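Local coordinates for protein Tube (Drosophila melanogaster, PDB 1D2Z) that recruits the kinase Pelle to the plasma membrane through its death domain and so relays the Toll receptor signal that sets embryonic dorsoventral polarity, at residues B[33-38]-B[89-94]; B[108-113]-B[124-129]; B[136-139]-B[145-148]; B[116-121]-B[141-146]. All blocks are in the same frame, centred on the assembly; numbering follows the deposited sequence.

Contact 1 (B[33-38]-B[89-94]); sequences RKLMSI and QMMIDE
M91 and M36 both carry CG anti to the backbone N, and from there their chains part ways. M36 runs on extended, whereas M91 bends at chi2 (-85°) and again at chi3 (-76°), which turns its methyl away from the sulfur of M36 and over to L35. Two separate touches result. The M36 side chain lies alongside that of M91, the two sliding past each other in opposite directions, with M36 SD 3.6 Å from M91 CG; CB and CG of M36 sit a little farther from the same methylene. At the end of the bent chain, M91 CE meets L35 CD2 at 3.7 Å, the two side chains crossing at about a right angle. M91 thus fits against two neighbouring side chains of segment 33-38 at once, and gives up the most surface of the three. All are buried and the contact between them is wholly apolar. Further helices close around the group: L35 also leans on L26 of helix 16-27 and on L110, L113 and L114 of helix 107-116, while M36 reaches V71 of helix 68-80. On the outer side of helix 31-38, K34 bonds to Q72 of the Pelle death domain. Such packing of helix 31-38 on helix 87-96 through interior methionines and leucine belongs to the hydrophobic core of the six-helix death-domain bundle.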
loop_
_atom_site.group_PDB
_atom_site.type_symbol
_atom_site.label_atom_id
_atom_site.label_comp_id
_atom_site.label_asym_id
_atom_site.label_seq_id
_atom_site.Cartn_x
_atom_site.Cartn_y
_atom_site.Cartn_z
ATOM N N ARG B 33 10.155 -0.962 3.746
ATOM C CA ARG B 33 11.406 -0.414 3.227
ATOM C C ARG B 33 11.175 0.943 2.574
ATOM O O ARG B 33 11.962 1.872 2.756
ATOM C CB ARG B 33 12.056 -1.367 2.215
ATOM C CG ARG B 33 12.472 -2.700 2.791
ATOM C CD ARG B 33 13.432 -3.435 1.865
ATOM N NE ARG B 33 13.666 -4.799 2.329
ATOM C CZ ARG B 33 13.376 -5.888 1.623
ATOM N NH1 ARG B 33 12.852 -5.780 0.408
ATOM N NH2 ARG B 33 13.553 -7.090 2.159
ATOM N N LYS B 34 10.081 1.060 1.826
ATOM C CA LYS B 34 9.752 2.307 1.146
ATOM C C LYS B 34 9.483 3.427 2.148
ATOM O O LYS B 34 9.928 4.560 1.957
ATOM C CB LYS B 34 8.547 2.111 0.230
ATOM C CG LYS B 34 8.741 1.020 -0.812
ATOM C CD LYS B 34 7.514 0.891 -1.697
ATOM C CE LYS B 34 7.657 -0.268 -2.656
ATOM N NZ LYS B 34 6.543 -0.302 -3.639
ATOM N N LEU B 35 8.742 3.114 3.208
ATOM C CA LEU B 35 8.440 4.104 4.239
ATOM C C LEU B 35 9.717 4.505 4.982
ATOM O O LEU B 35 10.021 5.690 5.113
ATOM C CB LEU B 35 7.416 3.547 5.239
ATOM C CG LEU B 35 7.184 4.325 6.545
ATOM C CD1 LEU B 35 6.644 5.722 6.265
ATOM C CD2 LEU B 35 6.222 3.553 7.434
ATOM N N MET B 36 10.473 3.506 5.430
ATOM C CA MET B 36 11.698 3.746 6.189
ATOM C C MET B 36 12.703 4.612 5.452
ATOM O O MET B 36 13.333 5.486 6.050
ATOM C CB MET B 36 12.351 2.425 6.593
ATOM C CG MET B 36 13.528 2.577 7.550
ATOM S SD MET B 36 14.067 1.005 8.229
ATOM C CE MET B 36 15.416 1.551 9.298
ATOM N N SER B 37 12.798 4.399 4.143
ATOM C CA SER B 37 13.730 5.128 3.290
ATOM C C SER B 37 13.425 6.604 3.101
ATOM O O SER B 37 14.330 7.384 2.815
ATOM C CB SER B 37 13.819 4.452 1.919
ATOM O OG SER B 37 14.406 3.167 2.035
ATOM N N ILE B 38 12.158 6.990 3.237
ATOM C CA ILE B 38 11.790 8.387 3.042
ATOM C C ILE B 38 11.545 9.211 4.302
ATOM O O ILE B 38 11.195 10.384 4.208
ATOM C CB ILE B 38 10.584 8.539 2.088
ATOM C CG1 ILE B 38 9.307 8.007 2.739
ATOM C CG2 ILE B 38 10.869 7.804 0.772
ATOM C CD1 ILE B 38 8.032 8.569 2.120
ATOM N N GLN B 89 7.224 -4.567 11.893
ATOM C CA GLN B 89 7.099 -4.441 13.344
ATOM C C GLN B 89 8.446 -4.007 13.924
ATOM O O GLN B 89 8.517 -3.080 14.735
ATOM C CB GLN B 89 6.666 -5.779 13.941
ATOM C CG GLN B 89 6.466 -5.790 15.446
ATOM C CD GLN B 89 5.799 -7.067 15.919
ATOM O OE1 GLN B 89 4.707 -7.035 16.488
ATOM N NE2 GLN B 89 6.445 -8.201 15.673
ATOM N N MET B 90 9.518 -4.655 13.473
ATOM C CA MET B 90 10.858 -4.311 13.940
ATOM C C MET B 90 11.225 -2.899 13.506
ATOM O O MET B 90 11.848 -2.155 14.262
ATOM C CB MET B 90 11.891 -5.309 13.422
ATOM C CG MET B 90 11.790 -6.681 14.067
ATOM S SD MET B 90 12.988 -7.853 13.404
ATOM C CE MET B 90 14.430 -6.852 13.381
ATOM N N MET B 91 10.816 -2.527 12.293
ATOM C CA MET B 91 11.097 -1.194 11.770
ATOM C C MET B 91 10.432 -0.126 12.641
ATOM O O MET B 91 11.062 0.860 13.010
ATOM C CB MET B 91 10.607 -1.076 10.320
ATOM C CG MET B 91 10.821 0.290 9.681
ATOM S SD MET B 91 9.510 1.482 10.044
ATOM C CE MET B 91 8.244 0.899 8.963
ATOM N N ILE B 92 9.164 -0.342 12.971
ATOM C CA ILE B 92 8.423 0.606 13.793
ATOM C C ILE B 92 8.952 0.644 15.230
ATOM O O ILE B 92 9.074 1.721 15.801
ATOM C CB ILE B 92 6.896 0.319 13.733
ATOM C CG1 ILE B 92 6.406 0.524 12.291
ATOM C CG2 ILE B 92 6.130 1.244 14.680
ATOM C CD1 ILE B 92 5.003 0.056 12.025
ATOM N N ASP B 93 9.324 -0.514 15.786
ATOM C CA ASP B 93 9.869 -0.571 17.149
ATOM C C ASP B 93 11.100 0.327 17.261
ATOM O O ASP B 93 11.303 1.006 18.267
ATOM C CB ASP B 93 10.263 -2.002 17.539
ATOM C CG ASP B 93 9.070 -2.896 17.805
ATOM O OD1 ASP B 93 7.981 -2.389 18.146
ATOM O OD2 ASP B 93 9.227 -4.125 17.683
ATOM N N GLU B 94 11.918 0.319 16.214
ATOM C CA GLU B 94 13.120 1.135 16.168
ATOM C C GLU B 94 12.772 2.614 15.971
ATOM O O GLU B 94 13.306 3.482 16.657
ATOM C CB GLU B 94 14.025 0.654 15.026
ATOM C CG GLU B 94 15.315 1.449 14.840
ATOM C CD GLU B 94 16.310 1.250 15.974
ATOM O OE1 GLU B 94 16.479 0.100 16.440
ATOM O OE2 GLU B 94 16.934 2.249 16.390
#

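Contact 2 (B[108-113]-B[124-129]); sequences GVLLQL and DFVALD
V126 faces helix 107-116 with both methyls, and each finds its own leucine. Its CG2 meets CD2 of L110 at 3.9 Å, the two side chains crossing obliquely. Its CG1, anti to the backbone N (chi1 169°), is directed instead to L111, where it lies 4.1 Å from CB, near the root of that side chain. Farther out on L111, CD1 comes within 4.5 Å of A127 CB, a looser touch at the flank of helix 120-130. The four residues are buried, and apolar packing is all that joins the segments directly. The axes of segments 108-113 and 124-129 approach to 9.7 Å, with an angle of 141° between their directions, so the helices run roughly antiparallel but clearly skewed.

Polar interactions stay at the margins. Within segment 108-113, Q112 NE2 folds back to G108 O at 3.1 Å, nearly straight at its N-H (169°) yet arriving above the carbonyl plane; the backbone N of Q112 reaches the same oxygen from the opposite face. The Q112 amide is gripped further by C48 O and L54 N, which fixes the way its flat group is turned. On the other helix D124 accepts a bond from N74 of the Pelle death domain, while D129 holds K4 and R21.

L110 also touches L22 of helix 16-27, and V126 touches V107 and L114 farther along helix 107-116. Packing of this consecutive, skewed, roughly antiparallel helix pair through leucine, valine and alanine forms part of the core of the death-domain helical bundle.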
loop_
_atom_site.group_PDB
_atom_site.type_symbol
_atom_site.label_atom_id
_atom_site.label_comp_id
_atom_site.label_asym_id
_atom_site.label_seq_id
_atom_site.Cartn_x
_atom_site.Cartn_y
_atom_site.Cartn_z
ATOM N N GLY B 108 0.162 11.354 12.798
ATOM C CA GLY B 108 -0.020 12.339 11.740
ATOM C C GLY B 108 1.159 12.358 10.785
ATOM O O GLY B 108 0.978 12.489 9.576
ATOM N N VAL B 109 2.368 12.244 11.333
ATOM C CA VAL B 109 3.579 12.210 10.526
ATOM C C VAL B 109 3.610 10.904 9.732
ATOM O O VAL B 109 3.962 10.900 8.556
ATOM C CB VAL B 109 4.847 12.350 11.402
ATOM C CG1 VAL B 109 6.083 11.901 10.638
ATOM C CG2 VAL B 109 5.013 13.800 11.837
ATOM N N LEU B 110 3.207 9.807 10.370
ATOM C CA LEU B 110 3.176 8.506 9.703
ATOM C C LEU B 110 2.215 8.538 8.515
ATOM O O LEU B 110 2.578 8.143 7.410
ATOM C CB LEU B 110 2.750 7.404 10.674
ATOM C CG LEU B 110 2.331 6.065 10.048
ATOM C CD1 LEU B 110 3.540 5.356 9.453
ATOM C CD2 LEU B 110 1.655 5.189 11.098
ATOM N N LEU B 111 1.004 9.043 8.746
ATOM C CA LEU B 111 -0.011 9.119 7.698
ATOM C C LEU B 111 0.482 9.876 6.468
ATOM O O LEU B 111 0.362 9.385 5.351
ATOM C CB LEU B 111 -1.298 9.764 8.224
ATOM C CG LEU B 111 -2.385 10.013 7.168
ATOM C CD1 LEU B 111 -2.801 8.695 6.542
ATOM C CD2 LEU B 111 -3.597 10.720 7.777
ATOM N N GLN B 112 1.051 11.056 6.682
ATOM C CA GLN B 112 1.550 11.866 5.576
ATOM C C GLN B 112 2.721 11.213 4.841
ATOM O O GLN B 112 2.823 11.325 3.619
ATOM C CB GLN B 112 1.897 13.270 6.062
ATOM C CG GLN B 112 0.657 14.074 6.402
ATOM C CD GLN B 112 0.973 15.396 7.058
ATOM O OE1 GLN B 112 1.049 16.430 6.393
ATOM N NE2 GLN B 112 1.142 15.377 8.375
ATOM N N LEU B 113 3.590 10.518 5.574
ATOM C CA LEU B 113 4.712 9.821 4.937
ATOM C C LEU B 113 4.186 8.618 4.141
ATOM O O LEU B 113 4.689 8.325 3.061
ATOM C CB LEU B 113 5.763 9.383 5.962
ATOM C CG LEU B 113 6.582 10.514 6.609
ATOM C CD1 LEU B 113 7.576 9.940 7.598
ATOM C CD2 LEU B 113 7.320 11.316 5.535
ATOM N N ASP B 124 -4.828 4.264 4.302
ATOM C CA ASP B 124 -6.285 4.159 4.483
ATOM C C ASP B 124 -6.603 3.566 5.853
ATOM O O ASP B 124 -7.560 3.973 6.518
ATOM C CB ASP B 124 -6.926 3.281 3.391
ATOM C CG ASP B 124 -6.861 3.910 2.005
ATOM O OD1 ASP B 124 -6.487 5.098 1.888
ATOM O OD2 ASP B 124 -7.171 3.207 1.023
ATOM N N PHE B 125 -5.793 2.592 6.258
ATOM C CA PHE B 125 -5.956 1.935 7.548
ATOM C C PHE B 125 -5.713 2.932 8.681
ATOM O O PHE B 125 -6.485 2.994 9.634
ATOM C CB PHE B 125 -4.986 0.758 7.676
ATOM C CG PHE B 125 -4.987 0.121 9.042
ATOM C CD1 PHE B 125 -6.038 -0.705 9.437
ATOM C CD2 PHE B 125 -3.951 0.362 9.936
ATOM C CE1 PHE B 125 -6.055 -1.281 10.711
ATOM C CE2 PHE B 125 -3.958 -0.208 11.208
ATOM C CZ PHE B 125 -5.013 -1.031 11.596
ATOM N N VAL B 126 -4.637 3.702 8.579
ATOM C CA VAL B 126 -4.315 4.690 9.601
ATOM C C VAL B 126 -5.380 5.787 9.670
ATOM O O VAL B 126 -5.764 6.221 10.759
ATOM C CB VAL B 126 -2.913 5.314 9.367
ATOM C CG1 VAL B 126 -2.702 6.529 10.272
ATOM C CG2 VAL B 126 -1.821 4.263 9.632
ATOM N N ALA B 127 -5.873 6.215 8.511
ATOM C CA ALA B 127 -6.892 7.263 8.465
ATOM C C ALA B 127 -8.208 6.814 9.098
ATOM O O ALA B 127 -8.751 7.493 9.970
ATOM C CB ALA B 127 -7.131 7.711 7.028
ATOM N N LEU B 128 -8.696 5.656 8.673
ATOM C CA LEU B 128 -9.953 5.123 9.179
ATOM C C LEU B 128 -9.879 4.593 10.611
ATOM O O LEU B 128 -10.491 5.156 11.524
ATOM C CB LEU B 128 -10.464 4.024 8.247
ATOM C CG LEU B 128 -10.858 4.465 6.837
ATOM C CD1 LEU B 128 -11.084 3.255 5.944
ATOM C CD2 LEU B 128 -12.110 5.327 6.911
ATOM N N ASP B 129 -9.097 3.537 10.803
ATOM C CA ASP B 129 -8.958 2.888 12.102
ATOM C C ASP B 129 -8.355 3.732 13.230
ATOM O O ASP B 129 -8.868 3.722 14.346
ATOM C CB ASP B 129 -8.171 1.582 11.945
ATOM C CG ASP B 129 -8.309 0.665 13.147
ATOM O OD1 ASP B 129 -7.515 0.805 14.102
ATOM O OD2 ASP B 129 -9.205 -0.204 13.128
#

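Contact 3 (B[136-139]-B[145-148]); sequences PARP and ALIS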
loop_
_atom_site.group_PDB
_atom_site.type_symbol
_atom_site.label_atom_id
_atom_site.label_comp_id
_atom_site.label_asym_id
_atom_site.label_seq_id
_atom_site.Cartn_x
_atom_site.Cartn_y
_atom_site.Cartn_z
ATOM N N PRO B 136 -7.305 9.203 2.500
ATOM C CA PRO B 136 -6.638 10.271 1.744
ATOM C C PRO B 136 -6.924 10.214 0.245
ATOM O O PRO B 136 -7.235 9.153 -0.299
ATOM C CB PRO B 136 -5.153 10.034 2.048
ATOM C CG PRO B 136 -5.087 8.553 2.294
ATOM C CD PRO B 136 -6.315 8.323 3.147
ATOM N N ALA B 137 -6.831 11.368 -0.407
ATOM C CA ALA B 137 -7.069 11.479 -1.845
ATOM C C ALA B 137 -5.973 10.769 -2.645
ATOM O O ALA B 137 -4.823 10.685 -2.212
ATOM C CB ALA B 137 -7.152 12.954 -2.253
ATOM N N ARG B 138 -6.349 10.250 -3.809
ATOM C CA ARG B 138 -5.426 9.552 -4.690
ATOM C C ARG B 138 -4.908 10.478 -5.787
ATOM O O ARG B 138 -5.545 11.481 -6.117
ATOM C CB ARG B 138 -6.140 8.369 -5.357
ATOM C CG ARG B 138 -6.728 7.357 -4.389
ATOM C CD ARG B 138 -5.647 6.802 -3.490
ATOM N NE ARG B 138 -6.148 5.741 -2.629
ATOM C CZ ARG B 138 -6.108 4.450 -2.933
ATOM N NH1 ARG B 138 -5.585 4.048 -4.091
ATOM N NH2 ARG B 138 -6.583 3.559 -2.068
ATOM N N PRO B 139 -3.726 10.170 -6.344
ATOM C CA PRO B 139 -3.161 10.997 -7.419
ATOM C C PRO B 139 -4.005 10.746 -8.673
ATOM O O PRO B 139 -4.811 9.807 -8.699
ATOM C CB PRO B 139 -1.755 10.414 -7.599
ATOM C CG PRO B 139 -1.453 9.793 -6.266
ATOM C CD PRO B 139 -2.758 9.151 -5.907
ATOM N N ALA B 145 -3.719 5.727 -8.644
ATOM C CA ALA B 145 -4.896 6.418 -9.162
ATOM C C ALA B 145 -6.066 5.502 -9.492
ATOM O O ALA B 145 -5.886 4.339 -9.864
ATOM C CB ALA B 145 -4.523 7.227 -10.396
ATOM N N LEU B 146 -7.263 6.062 -9.383
ATOM C CA LEU B 146 -8.493 5.350 -9.691
ATOM C C LEU B 146 -8.672 5.374 -11.206
ATOM O O LEU B 146 -8.017 6.153 -11.910
ATOM C CB LEU B 146 -9.678 6.037 -9.010
ATOM C CG LEU B 146 -9.511 6.321 -7.514
ATOM C CD1 LEU B 146 -10.745 7.030 -6.975
ATOM C CD2 LEU B 146 -9.252 5.023 -6.758
ATOM N N ILE B 147 -9.530 4.496 -11.711
ATOM C CA ILE B 147 -9.798 4.418 -13.143
ATOM C C ILE B 147 -11.301 4.580 -13.359
ATOM O O ILE B 147 -12.106 3.895 -12.726
ATOM C CB ILE B 147 -9.322 3.064 -13.728
ATOM C CG1 ILE B 147 -7.845 2.839 -13.384
ATOM C CG2 ILE B 147 -9.512 3.043 -15.242
ATOM C CD1 ILE B 147 -7.290 1.513 -13.845
ATOM N N SER B 148 -11.675 5.515 -14.224
ATOM C CA SER B 148 -13.084 5.771 -14.506
ATOM C C SER B 148 -13.632 4.857 -15.596
ATOM O O SER B 148 -12.889 4.382 -16.456
ATOM C CB SER B 148 -13.286 7.231 -14.925
ATOM O OG SER B 148 -12.637 7.492 -16.158
HETATM O O HOH W 1 -7.400 8.992 -8.906
#
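R138 lays the aliphatic part of its side chain across L146, the two crossing at about a right angle, with R138 CG 4.2 Å from L146 CD2. The arginine chain bends at chi2 (-58°), which leaves CG beside the leucine, and then extends to NE. The guanidinium goes on to polar partners: NH1 probably bonds to G144 O, and bonds to the backbone O of Y73 of the Pelle death domain, while NH2 forms a salt bridge with D124. These several partners fix the rotation of the guanidinium. R138 CB also approaches A145 CA, at 4.5 Å. Neither segment is helix or strand: both belong to the stretch that follows helix 120-130, the last helix of the bundle in this death-domain construct. The chain loops round between them and leaves at a steep angle to its incoming course; farther on, I147 packs on L83 of the Pelle chain. Beside the arginine the backbones draw together at P139 and A145. The A145 methyl presses on the P139 carbonyl oxygen, CB to O being only 3.1 Å. The same oxygen takes a hydrogen bond from a water at 2.7 Å, and that water in turn accepts from L146 N at 3.0 Å, bridging the two backbones where no direct bond joins them. A145 is buried and L146 exposed; R138 and P139 both rest on F120 of helix 120-130.

Contact 4 (B[116-121]-B[141-146]); sequences QAELFS and DGPGAL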
loop_
_atom_site.group_PDB
_atom_site.type_symbol
_atom_site.label_atom_id
_atom_site.label_comp_id
_atom_site.label_asym_id
_atom_site.label_seq_id
_atom_site.Cartn_x
_atom_site.Cartn_y
_atom_site.Cartn_z
ATOM N N GLN B 116 2.952 9.996 0.899
ATOM C CA GLN B 116 4.081 10.386 0.049
ATOM C C GLN B 116 4.679 9.180 -0.688
ATOM O O GLN B 116 5.103 9.296 -1.840
ATOM C CB GLN B 116 5.169 11.073 0.890
ATOM C CG GLN B 116 6.489 11.336 0.143
ATOM C CD GLN B 116 6.343 12.332 -0.996
ATOM O OE1 GLN B 116 5.500 13.238 -0.952
ATOM N NE2 GLN B 116 7.180 12.183 -2.019
ATOM N N ALA B 117 4.713 8.028 -0.023
ATOM C CA ALA B 117 5.253 6.809 -0.630
ATOM C C ALA B 117 4.188 5.967 -1.353
ATOM O O ALA B 117 4.469 4.857 -1.816
ATOM C CB ALA B 117 5.960 5.968 0.432
ATOM N N GLU B 118 2.972 6.503 -1.435
ATOM C CA GLU B 118 1.837 5.837 -2.082
ATOM C C GLU B 118 1.458 4.488 -1.469
ATOM O O GLU B 118 0.968 3.589 -2.164
ATOM C CB GLU B 118 2.061 5.695 -3.593
ATOM C CG GLU B 118 2.271 7.033 -4.300
ATOM C CD GLU B 118 2.133 6.958 -5.817
ATOM O OE1 GLU B 118 2.515 5.936 -6.429
ATOM O OE2 GLU B 118 1.646 7.942 -6.402
ATOM N N LEU B 119 1.684 4.363 -0.163
ATOM C CA LEU B 119 1.354 3.151 0.589
ATOM C C LEU B 119 -0.088 3.364 1.060
ATOM O O LEU B 119 -0.360 3.533 2.254
ATOM C CB LEU B 119 2.320 3.000 1.774
ATOM C CG LEU B 119 3.814 3.029 1.386
ATOM C CD1 LEU B 119 4.699 2.886 2.624
ATOM C CD2 LEU B 119 4.131 1.920 0.375
ATOM N N PHE B 120 -1.005 3.361 0.094
ATOM C CA PHE B 120 -2.415 3.613 0.364
ATOM C C PHE B 120 -3.168 2.622 1.227
ATOM O O PHE B 120 -4.090 3.013 1.940
ATOM C CB PHE B 120 -3.159 3.928 -0.935
ATOM C CG PHE B 120 -2.794 5.270 -1.511
ATOM C CD1 PHE B 120 -3.184 6.441 -0.870
ATOM C CD2 PHE B 120 -2.012 5.362 -2.656
ATOM C CE1 PHE B 120 -2.794 7.692 -1.360
ATOM C CE2 PHE B 120 -1.617 6.605 -3.154
ATOM C CZ PHE B 120 -2.008 7.770 -2.505
ATOM N N SER B 121 -2.780 1.353 1.195
ATOM C CA SER B 121 -3.437 0.352 2.034
ATOM C C SER B 121 -3.160 0.685 3.498
ATOM O O SER B 121 -4.053 0.631 4.346
ATOM C CB SER B 121 -2.914 -1.043 1.723
ATOM O OG SER B 121 -3.884 -1.793 1.032
ATOM N N ASP B 141 -2.616 10.273 -11.770
ATOM C CA ASP B 141 -1.866 9.329 -12.585
ATOM C C ASP B 141 -1.056 8.371 -11.721
ATOM O O ASP B 141 -0.835 8.618 -10.530
ATOM C CB ASP B 141 -0.918 10.073 -13.537
ATOM C CG ASP B 141 -1.657 10.915 -14.569
ATOM O OD1 ASP B 141 -2.520 10.363 -15.291
ATOM O OD2 ASP B 141 -1.362 12.128 -14.672
ATOM N N GLY B 142 -0.600 7.287 -12.340
ATOM C CA GLY B 142 0.196 6.309 -11.628
ATOM C C GLY B 142 -0.594 5.145 -11.060
ATOM O O GLY B 142 -1.825 5.115 -11.140
ATOM N N PRO B 143 0.102 4.188 -10.429
ATOM C CA PRO B 143 -0.461 2.979 -9.816
ATOM C C PRO B 143 -1.460 3.202 -8.680
ATOM O O PRO B 143 -2.278 2.330 -8.400
ATOM C CB PRO B 143 0.782 2.218 -9.362
ATOM C CG PRO B 143 1.778 3.326 -9.082
ATOM C CD PRO B 143 1.565 4.238 -10.249
ATOM N N GLY B 144 -1.418 4.373 -8.046
ATOM C CA GLY B 144 -2.344 4.650 -6.960
ATOM C C GLY B 144 -3.637 5.332 -7.380
ATOM O O GLY B 144 -4.562 5.472 -6.578
ATOM N N ALA B 145 -3.719 5.727 -8.644
ATOM C CA ALA B 145 -4.896 6.418 -9.162
ATOM C C ALA B 145 -6.066 5.502 -9.492
ATOM O O ALA B 145 -5.886 4.339 -9.864
ATOM C CB ALA B 145 -4.523 7.227 -10.396
ATOM N N LEU B 146 -7.263 6.062 -9.383
ATOM C CA LEU B 146 -8.493 5.350 -9.691
ATOM C C LEU B 146 -8.672 5.374 -11.206
ATOM O O LEU B 146 -8.017 6.153 -11.910
ATOM C CB LEU B 146 -9.678 6.037 -9.010
ATOM C CG LEU B 146 -9.511 6.321 -7.514
ATOM C CD1 LEU B 146 -10.745 7.030 -6.975
ATOM C CD2 LEU B 146 -9.252 5.023 -6.758
HETATM O O HOH W 2 -0.254 6.890 -8.304
#
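F120 and E118 together form the packed side of the contact, set against G144 and P143; all but E118 are buried. The closer touch is made by the glutamate: the side chains of E118 and P143 cross at about a right angle, E118 OE1 lying 3.8 Å from P143 CG. Next to it the backbone of the tail itself, at G144 CA, packs obliquely against the F120 ring, 4.3 Å from F120 CE2. The chain of E118 is extended beyond CG, which carries its carboxylate out from the backbone to the tail. E118 itself, at positive phi (60°), is the C-prime residue of a Schellman motif that ends helix 107-116, and L119 is the N-cap of helix 120-130; the contact therefore seats a type I beta turn, G142 to A145, against the short link between the last two death-domain helices. The turn is closed by A145 N bonding to G142 O at 3.2 Å. Where direct packing gives out, a water takes over. It donates to E118 OE2 at 2.9 Å and to D141 O at 2.9 Å, and accepts from G144 N at 2.8 Å; three hydrogen bonds thus tie it to the E118 carboxylate, to exposed D141 just before the turn and to G144 within it. The Pelle death domain also reaches this link and turn: P143 O bonds to its H75 and E118 O to its Q72.

Overall arrangement
Contacts 1 and 2 are both core contacts, their centres 14 Å apart, and L35 joins them directly: its CD2 lies 3.8 Å from L110 CD1. Contact 4 borders contact 1 through L119, whose CD1 is 3.8 Å from L35 CB, and shares helix 120-130 with contact 2. Contacts 3 and 4, with centres about 7 Å apart, are two parts of one tail attachment and have A145 and L146 in common. The tail is tied back to contact 2 where R138 NH2 comes 3.2 Å from D124 OD2. Contacts 1 and 3 do not touch, their nearest atoms being about 13 Å apart. Pelle is reached from all four, most extensively from contact 4.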